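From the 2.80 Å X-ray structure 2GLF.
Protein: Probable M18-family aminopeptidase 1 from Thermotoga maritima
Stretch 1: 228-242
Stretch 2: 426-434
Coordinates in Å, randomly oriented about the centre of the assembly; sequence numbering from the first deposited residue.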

ATOM      1  N   VAL A 228      -3.045  33.723  25.410  1.00 10.66           N
ATOM      2  CA  VAL A 228      -1.785  33.266  25.984  1.00 10.66           C
ATOM      3  C   VAL A 228      -2.000  32.394  27.221  1.00 10.66           C
ATOM      4  O   VAL A 228      -2.991  32.553  27.926  1.00 10.92           O
ATOM      5  CB  VAL A 228      -0.924  34.499  26.347  1.00 24.86           C
ATOM      6  CG1 VAL A 228      -0.361  34.367  27.761  1.00 26.27           C
ATOM      7  CG2 VAL A 228       0.181  34.674  25.309  1.00 25.79           C
ATOM      8  N   PRO A 229      -1.070  31.466  27.505  1.00 15.46           N
ATOM      9  CA  PRO A 229      -1.206  30.588  28.676  1.00 17.19           C
ATOM     10  C   PRO A 229      -1.231  31.321  30.022  1.00 19.11           C
ATOM     11  O   PRO A 229      -0.486  32.274  30.242  1.00 20.09           O
ATOM     12  CB  PRO A 229      -0.018  29.636  28.539  1.00  8.15           C
ATOM     13  CG  PRO A 229       0.990  30.459  27.839  1.00  8.27           C
ATOM     14  CD  PRO A 229       0.176  31.177  26.782  1.00  8.01           C
ATOM     15  N   ALA A 230      -2.106  30.863  30.914  1.00 19.47           N
ATOM     16  CA  ALA A 230      -2.263  31.467  32.226  1.00 19.64           C
ATOM     17  C   ALA A 230      -1.198  30.988  33.211  1.00 21.07           C
ATOM     18  O   ALA A 230      -1.313  31.210  34.418  1.00 22.27           O
ATOM     19  CB  ALA A 230      -3.650  31.165  32.761  1.00  1.76           C
ATOM     20  N   PHE A 231      -0.155  30.340  32.698  1.00 22.33           N
ATOM     21  CA  PHE A 231       0.931  29.845  33.544  1.00 23.82           C
ATOM     22  C   PHE A 231       1.859  31.003  33.894  1.00 23.79           C
ATOM     23  O   PHE A 231       2.232  31.780  33.016  1.00 23.63           O
ATOM     24  CB  PHE A 231       1.762  28.801  32.798  1.00 56.77           C
ATOM     25  CG  PHE A 231       0.954  27.737  32.118  1.00 60.02           C
ATOM     26  CD1 PHE A 231       1.552  26.905  31.176  1.00 60.84           C
ATOM     27  CD2 PHE A 231      -0.388  27.549  32.418  1.00 61.87           C
ATOM     28  CE1 PHE A 231       0.829  25.905  30.548  1.00 61.31           C
ATOM     29  CE2 PHE A 231      -1.120  26.552  31.793  1.00 62.74           C
ATOM     30  CZ  PHE A 231      -0.510  25.727  30.856  1.00 63.08           C
ATOM     31  N   SER A 232       2.240  31.118  35.162  1.00 21.06           N
ATOM     32  CA  SER A 232       3.159  32.179  35.562  1.00 20.78           C
ATOM     33  C   SER A 232       4.580  31.640  35.715  1.00 19.86           C
ATOM     34  O   SER A 232       4.785  30.450  35.959  1.00 20.34           O
ATOM     35  CB  SER A 232       2.702  32.828  36.866  1.00 35.47           C
ATOM     36  OG  SER A 232       1.674  33.769  36.614  1.00 39.00           O
ATOM     37  N   PRO A 233       5.589  32.509  35.565  1.00 17.43           N
ATOM     38  CA  PRO A 233       6.968  32.027  35.702  1.00 17.00           C
ATOM     39  C   PRO A 233       7.187  31.354  37.059  1.00 16.96           C
ATOM     40  O   PRO A 233       6.722  31.855  38.081  1.00 15.98           O
ATOM     41  CB  PRO A 233       7.792  33.303  35.537  1.00  7.97           C
ATOM     42  CG  PRO A 233       6.929  34.151  34.634  1.00  7.97           C
ATOM     43  CD  PRO A 233       5.558  33.941  35.220  1.00  7.97           C
ATOM     44  N   ARG A 234       7.886  30.220  37.058  1.00 15.41           N
ATOM     45  CA  ARG A 234       8.161  29.477  38.286  1.00 15.97           C
ATOM     46  C   ARG A 234       9.502  28.762  38.267  1.00 16.91           C
ATOM     47  O   ARG A 234      10.008  28.398  37.205  1.00 18.03           O
ATOM     48  CB  ARG A 234       7.072  28.431  38.532  1.00 23.54           C
ATOM     49  CG  ARG A 234       5.711  29.015  38.801  1.00 23.13           C
ATOM     50  CD  ARG A 234       5.715  29.764  40.113  1.00 26.20           C
ATOM     51  NE  ARG A 234       5.774  28.851  41.248  1.00 21.72           N
ATOM     52  CZ  ARG A 234       4.815  27.981  41.542  1.00 18.11           C
ATOM     53  NH1 ARG A 234       3.735  27.917  40.778  1.00 15.48           N
ATOM     54  NH2 ARG A 234       4.928  27.185  42.597  1.00 17.10           N
ATOM     55  N   GLU A 235      10.075  28.567  39.454  1.00 29.02           N
ATOM     56  CA  GLU A 235      11.334  27.847  39.586  1.00 28.97           C
ATOM     57  C   GLU A 235      10.981  26.428  39.185  1.00 27.85           C
ATOM     58  O   GLU A 235       9.839  26.003  39.363  1.00 28.31           O
ATOM     59  CB  GLU A 235      11.805  27.803  41.036  1.00 33.41           C
ATOM     60  CG  GLU A 235      12.240  29.103  41.654  1.00 35.09           C
ATOM     61  CD  GLU A 235      12.758  28.887  43.065  1.00 36.86           C
ATOM     62  OE1 GLU A 235      11.962  28.481  43.937  1.00 40.34           O
ATOM     63  OE2 GLU A 235      13.963  29.105  43.304  1.00 41.27           O
ATOM     64  N   VAL A 236      11.946  25.683  38.664  1.00 15.46           N
ATOM     65  CA  VAL A 236      11.667  24.313  38.267  1.00 14.33           C
ATOM     66  C   VAL A 236      12.742  23.354  38.760  1.00 14.21           C
ATOM     67  O   VAL A 236      13.925  23.695  38.787  1.00 14.17           O
ATOM     68  CB  VAL A 236      11.533  24.195  36.724  1.00 11.15           C
ATOM     69  CG1 VAL A 236      11.112  22.792  36.345  1.00 10.47           C
ATOM     70  CG2 VAL A 236      10.514  25.196  36.210  1.00 10.48           C
ATOM     71  N   GLY A 237      12.315  22.163  39.175  1.00 18.61           N
ATOM     72  CA  GLY A 237      13.247  21.148  39.640  1.00 18.61           C
ATOM     73  C   GLY A 237      13.522  21.082  41.132  1.00 18.88           C
ATOM     74  O   GLY A 237      13.357  22.065  41.848  1.00 18.61           O
HETATM   75  N   MSE A 238      13.948  19.909  41.594  1.00 14.86           N
HETATM   76  CA  MSE A 238      14.267  19.701  42.999  1.00 14.86           C
HETATM   77  C   MSE A 238      15.316  20.694  43.474  1.00 14.86           C
HETATM   78  O   MSE A 238      15.251  21.170  44.604  1.00 14.86           O
HETATM   79  CB  MSE A 238      14.773  18.274  43.235  1.00 49.34           C
HETATM   80  CG  MSE A 238      13.677  17.228  43.395  1.00 53.35           C
HETATM   81 SE   MSE A 238      12.461  17.587  44.886  1.00 61.57          SE
HETATM   82  CE  MSE A 238      13.753  17.633  46.325  1.00 58.19           C
ATOM     83  N   ASP A 239      16.295  21.004  42.630  1.00 16.15           N
ATOM     84  CA  ASP A 239      17.307  21.970  43.040  1.00 15.66           C
ATOM     85  C   ASP A 239      16.933  23.373  42.580  1.00 15.53           C
ATOM     86  O   ASP A 239      17.772  24.265  42.551  1.00 15.53           O
ATOM     87  CB  ASP A 239      18.699  21.599  42.507  1.00 12.60           C
ATOM     88  CG  ASP A 239      18.707  21.314  41.019  1.00 12.60           C
ATOM     89  OD1 ASP A 239      17.963  21.986  40.274  1.00 12.60           O
ATOM     90  OD2 ASP A 239      19.478  20.419  40.598  1.00 15.05           O
ATOM     91  N   ARG A 240      15.668  23.554  42.217  1.00 15.31           N
ATOM     92  CA  ARG A 240      15.164  24.847  41.769  1.00 14.57           C
ATOM     93  C   ARG A 240      16.182  25.548  40.877  1.00 14.05           C
ATOM     94  O   ARG A 240      16.391  26.751  40.999  1.00 14.73           O
ATOM     95  CB  ARG A 240      14.878  25.736  42.980  1.00 17.34           C
ATOM     96  CG  ARG A 240      14.434  24.991  44.220  1.00 18.05           C
ATOM     97  CD  ARG A 240      14.632  25.866  45.445  1.00 19.66           C
ATOM     98  NE  ARG A 240      13.399  26.494  45.899  1.00 22.66           N
ATOM     99  CZ  ARG A 240      12.537  25.923  46.734  1.00 24.48           C
ATOM    100  NH1 ARG A 240      12.773  24.706  47.215  1.00 23.15           N
ATOM    101  NH2 ARG A 240      11.435  26.569  47.088  1.00 22.21           N
ATOM    102  N   SER A 241      16.809  24.798  39.978  1.00 19.18           N
ATOM    103  CA  SER A 241      17.826  25.364  39.102  1.00 18.50           C
ATOM    104  C   SER A 241      17.306  25.869  37.767  1.00 18.11           C
ATOM    105  O   SER A 241      18.017  26.575  37.049  1.00 18.44           O
ATOM    106  CB  SER A 241      18.904  24.325  38.825  1.00 15.94           C
ATOM    107  OG  SER A 241      18.390  23.304  37.990  1.00 15.94           O
ATOM    108  N   LEU A 242      16.077  25.510  37.424  1.00 14.05           N
ATOM    109  CA  LEU A 242      15.524  25.922  36.146  1.00 13.54           C
ATOM    110  C   LEU A 242      14.391  26.927  36.268  1.00 13.12           C
ATOM    111  O   LEU A 242      13.785  27.062  37.329  1.00 14.09           O
ATOM    112  CB  LEU A 242      15.037  24.685  35.394  1.00 14.52           C
ATOM    113  CG  LEU A 242      16.114  23.613  35.229  1.00 15.61           C
ATOM    114  CD1 LEU A 242      15.519  22.363  34.605  1.00 14.77           C
ATOM    115  CD2 LEU A 242      17.242  24.162  34.374  1.00 12.40           C
ATOM    116  N   SER A 426       6.648  25.816  23.408  1.00 21.59           N
ATOM    117  CA  SER A 426       5.572  25.225  24.193  1.00 21.60           C
ATOM    118  C   SER A 426       5.020  26.313  25.107  1.00 22.25           C
ATOM    119  O   SER A 426       5.634  27.368  25.270  1.00 23.27           O
ATOM    120  CB  SER A 426       6.108  24.082  25.045  1.00  9.05           C
ATOM    121  OG  SER A 426       7.031  24.565  26.005  1.00  9.05           O
ATOM    122  N   PRO A 427       3.851  26.077  25.714  1.00 14.48           N
ATOM    123  CA  PRO A 427       3.259  27.076  26.610  1.00 14.48           C
ATOM    124  C   PRO A 427       4.045  27.231  27.914  1.00 15.79           C
ATOM    125  O   PRO A 427       3.714  28.074  28.746  1.00 16.10           O
ATOM    126  CB  PRO A 427       1.855  26.527  26.856  1.00 10.87           C
ATOM    127  CG  PRO A 427       1.563  25.779  25.594  1.00 11.85           C
ATOM    128  CD  PRO A 427       2.862  25.047  25.363  1.00 11.87           C
ATOM    129  N   PHE A 428       5.091  26.426  28.082  1.00 16.02           N
ATOM    130  CA  PHE A 428       5.896  26.471  29.303  1.00 16.05           C
ATOM    131  C   PHE A 428       7.341  26.063  28.992  1.00 16.96           C
ATOM    132  O   PHE A 428       7.749  24.927  29.252  1.00 17.69           O
ATOM    133  CB  PHE A 428       5.285  25.515  30.351  1.00 11.89           C
ATOM    134  CG  PHE A 428       5.714  25.794  31.774  1.00 10.49           C
ATOM    135  CD1 PHE A 428       5.284  26.942  32.435  1.00  8.70           C
ATOM    136  CD2 PHE A 428       6.538  24.900  32.460  1.00  8.03           C
ATOM    137  CE1 PHE A 428       5.667  27.192  33.757  1.00  7.54           C
ATOM    138  CE2 PHE A 428       6.926  25.147  33.786  1.00  7.54           C
ATOM    139  CZ  PHE A 428       6.488  26.293  34.432  1.00  7.54           C
ATOM    140  N   GLU A 429       8.112  26.991  28.431  1.00 10.53           N
ATOM    141  CA  GLU A 429       9.506  26.716  28.093  1.00 10.66           C
ATOM    142  C   GLU A 429      10.369  26.657  29.349  1.00 10.25           C
ATOM    143  O   GLU A 429      10.028  27.234  30.378  1.00 10.29           O
ATOM    144  CB  GLU A 429      10.035  27.787  27.136  1.00 14.94           C
ATOM    145  CG  GLU A 429       9.185  27.943  25.887  1.00 16.97           C
ATOM    146  CD  GLU A 429       9.644  29.079  24.992  1.00 22.41           C
ATOM    147  OE1 GLU A 429       9.979  30.160  25.526  1.00 23.76           O
ATOM    148  OE2 GLU A 429       9.653  28.901  23.753  1.00 24.10           O
ATOM    149  N   ILE A 430      11.488  25.948  29.254  1.00 18.18           N
ATOM    150  CA  ILE A 430      12.406  25.788  30.374  1.00 19.07           C
ATOM    151  C   ILE A 430      13.807  26.304  30.030  1.00 19.69           C
ATOM    152  O   ILE A 430      14.350  26.008  28.960  1.00 19.85           O
ATOM    153  CB  ILE A 430      12.497  24.282  30.804  1.00  9.97           C
ATOM    154  CG1 ILE A 430      11.722  24.046  32.100  1.00 10.17           C
ATOM    155  CG2 ILE A 430      13.936  23.876  31.044  1.00 10.97           C
ATOM    156  CD1 ILE A 430      10.253  24.242  31.990  1.00 12.84           C
ATOM    157  N   SER A 431      14.382  27.080  30.946  1.00 19.58           N
ATOM    158  CA  SER A 431      15.725  27.626  30.784  1.00 20.21           C
ATOM    159  C   SER A 431      16.444  27.481  32.118  1.00 19.25           C
ATOM    160  O   SER A 431      15.812  27.235  33.141  1.00 19.60           O
ATOM    161  CB  SER A 431      15.665  29.104  30.403  1.00 24.21           C
ATOM    162  OG  SER A 431      15.165  29.881  31.476  1.00 26.77           O
ATOM    163  N   SER A 432      17.762  27.635  32.105  1.00 25.44           N
ATOM    164  CA  SER A 432      18.564  27.526  33.320  1.00 24.63           C
ATOM    165  C   SER A 432      18.775  28.897  33.971  1.00 24.25           C
ATOM    166  O   SER A 432      18.982  29.890  33.276  1.00 23.92           O
ATOM    167  CB  SER A 432      19.919  26.904  32.981  1.00 17.79           C
ATOM    168  OG  SER A 432      20.831  27.039  34.052  1.00 17.23           O
ATOM    169  N   LYS A 433      18.710  28.958  35.298  1.00 14.45           N
ATOM    170  CA  LYS A 433      18.934  30.222  36.003  1.00 13.77           C
ATOM    171  C   LYS A 433      20.383  30.647  35.796  1.00 13.58           C
ATOM    172  O   LYS A 433      20.675  31.831  35.636  1.00 13.98           O
ATOM    173  CB  LYS A 433      18.677  30.076  37.506  1.00 14.38           C
ATOM    174  CG  LYS A 433      17.225  30.000  37.891  1.00 15.28           C
ATOM    175  CD  LYS A 433      17.082  29.793  39.379  1.00 14.50           C
ATOM    176  CE  LYS A 433      15.621  29.713  39.774  1.00 13.78           C
ATOM    177  NZ  LYS A 433      15.470  29.529  41.243  1.00  8.90           N
ATOM    178  N   ALA A 434      21.287  29.672  35.809  1.00 18.96           N
ATOM    179  CA  ALA A 434      22.707  29.945  35.612  1.00 18.96           C
ATOM    180  C   ALA A 434      22.968  30.525  34.218  1.00 18.96           C
ATOM    181  O   ALA A 434      23.754  31.460  34.070  1.00 18.96           O
ATOM    182  CB  ALA A 434      23.526  28.667  35.816  1.00 13.80           C
TER

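Two segments of one chain, at least 188 residues apart wherever they touch, pack along a contact that is apolar at one end and polar at the other, burying 605 Å² in all. Stretch 1 folds back on itself: a type I turn from Gly-237 to Arg-240 brings Leu-242 beside Val-236, and the two exchange backbone hydrogen bonds (Val-236 N to Leu-242 O, 2.7 Å; Leu-242 N to Val-236 O, 3.1 Å). Leu-242 then pairs with Ser-432 of stretch 2 as an antiparallel, non-hydrogen-bonded bridge, their side chains diverging. Just beyond it, Lys-433 N donates an almost straight hydrogen bond to Ser-241 O (3.0 Å), tying the first turn of the helix to stretch 1; Ser-432 caps that helix, its OG accepting a weak bond from Ala-434 N (3.2 Å).

At the apolar end, Pro-427 is the bump: its CB lies 4.0 Å from Pro-229 CB and 3.9 Å from Phe-231 CE1, so the proline fits against a ring on each of two residues. Phe-428 continues the packing, its CD1 3.9 Å from Phe-231 CD1 and its CE2 4.3 Å from Val-236 CG2, while Ser-232 O approaches the ring edge at CE1 (4.0 Å). Ile-430 points toward stretch 1 and meets both arms of the fold, CD1 reaching Val-236 CG2 (4.3 Å) and CG2 reaching Leu-242 CD1 (4.2 Å).

Lys-433 closes the polar end. With chi2 to chi4 all t, its extended chain passes Leu-242 O (4.0 Å from CE) and delivers NZ to Glu-235 OE2, a 2.6 Å salt bridge, and to Arg-240 O, a 2.9 Å hydrogen bond. The other carboxylate oxygen, Glu-235 OE1, takes a 3.1 Å salt bridge from Arg-240 NE, so one acid answers two cations.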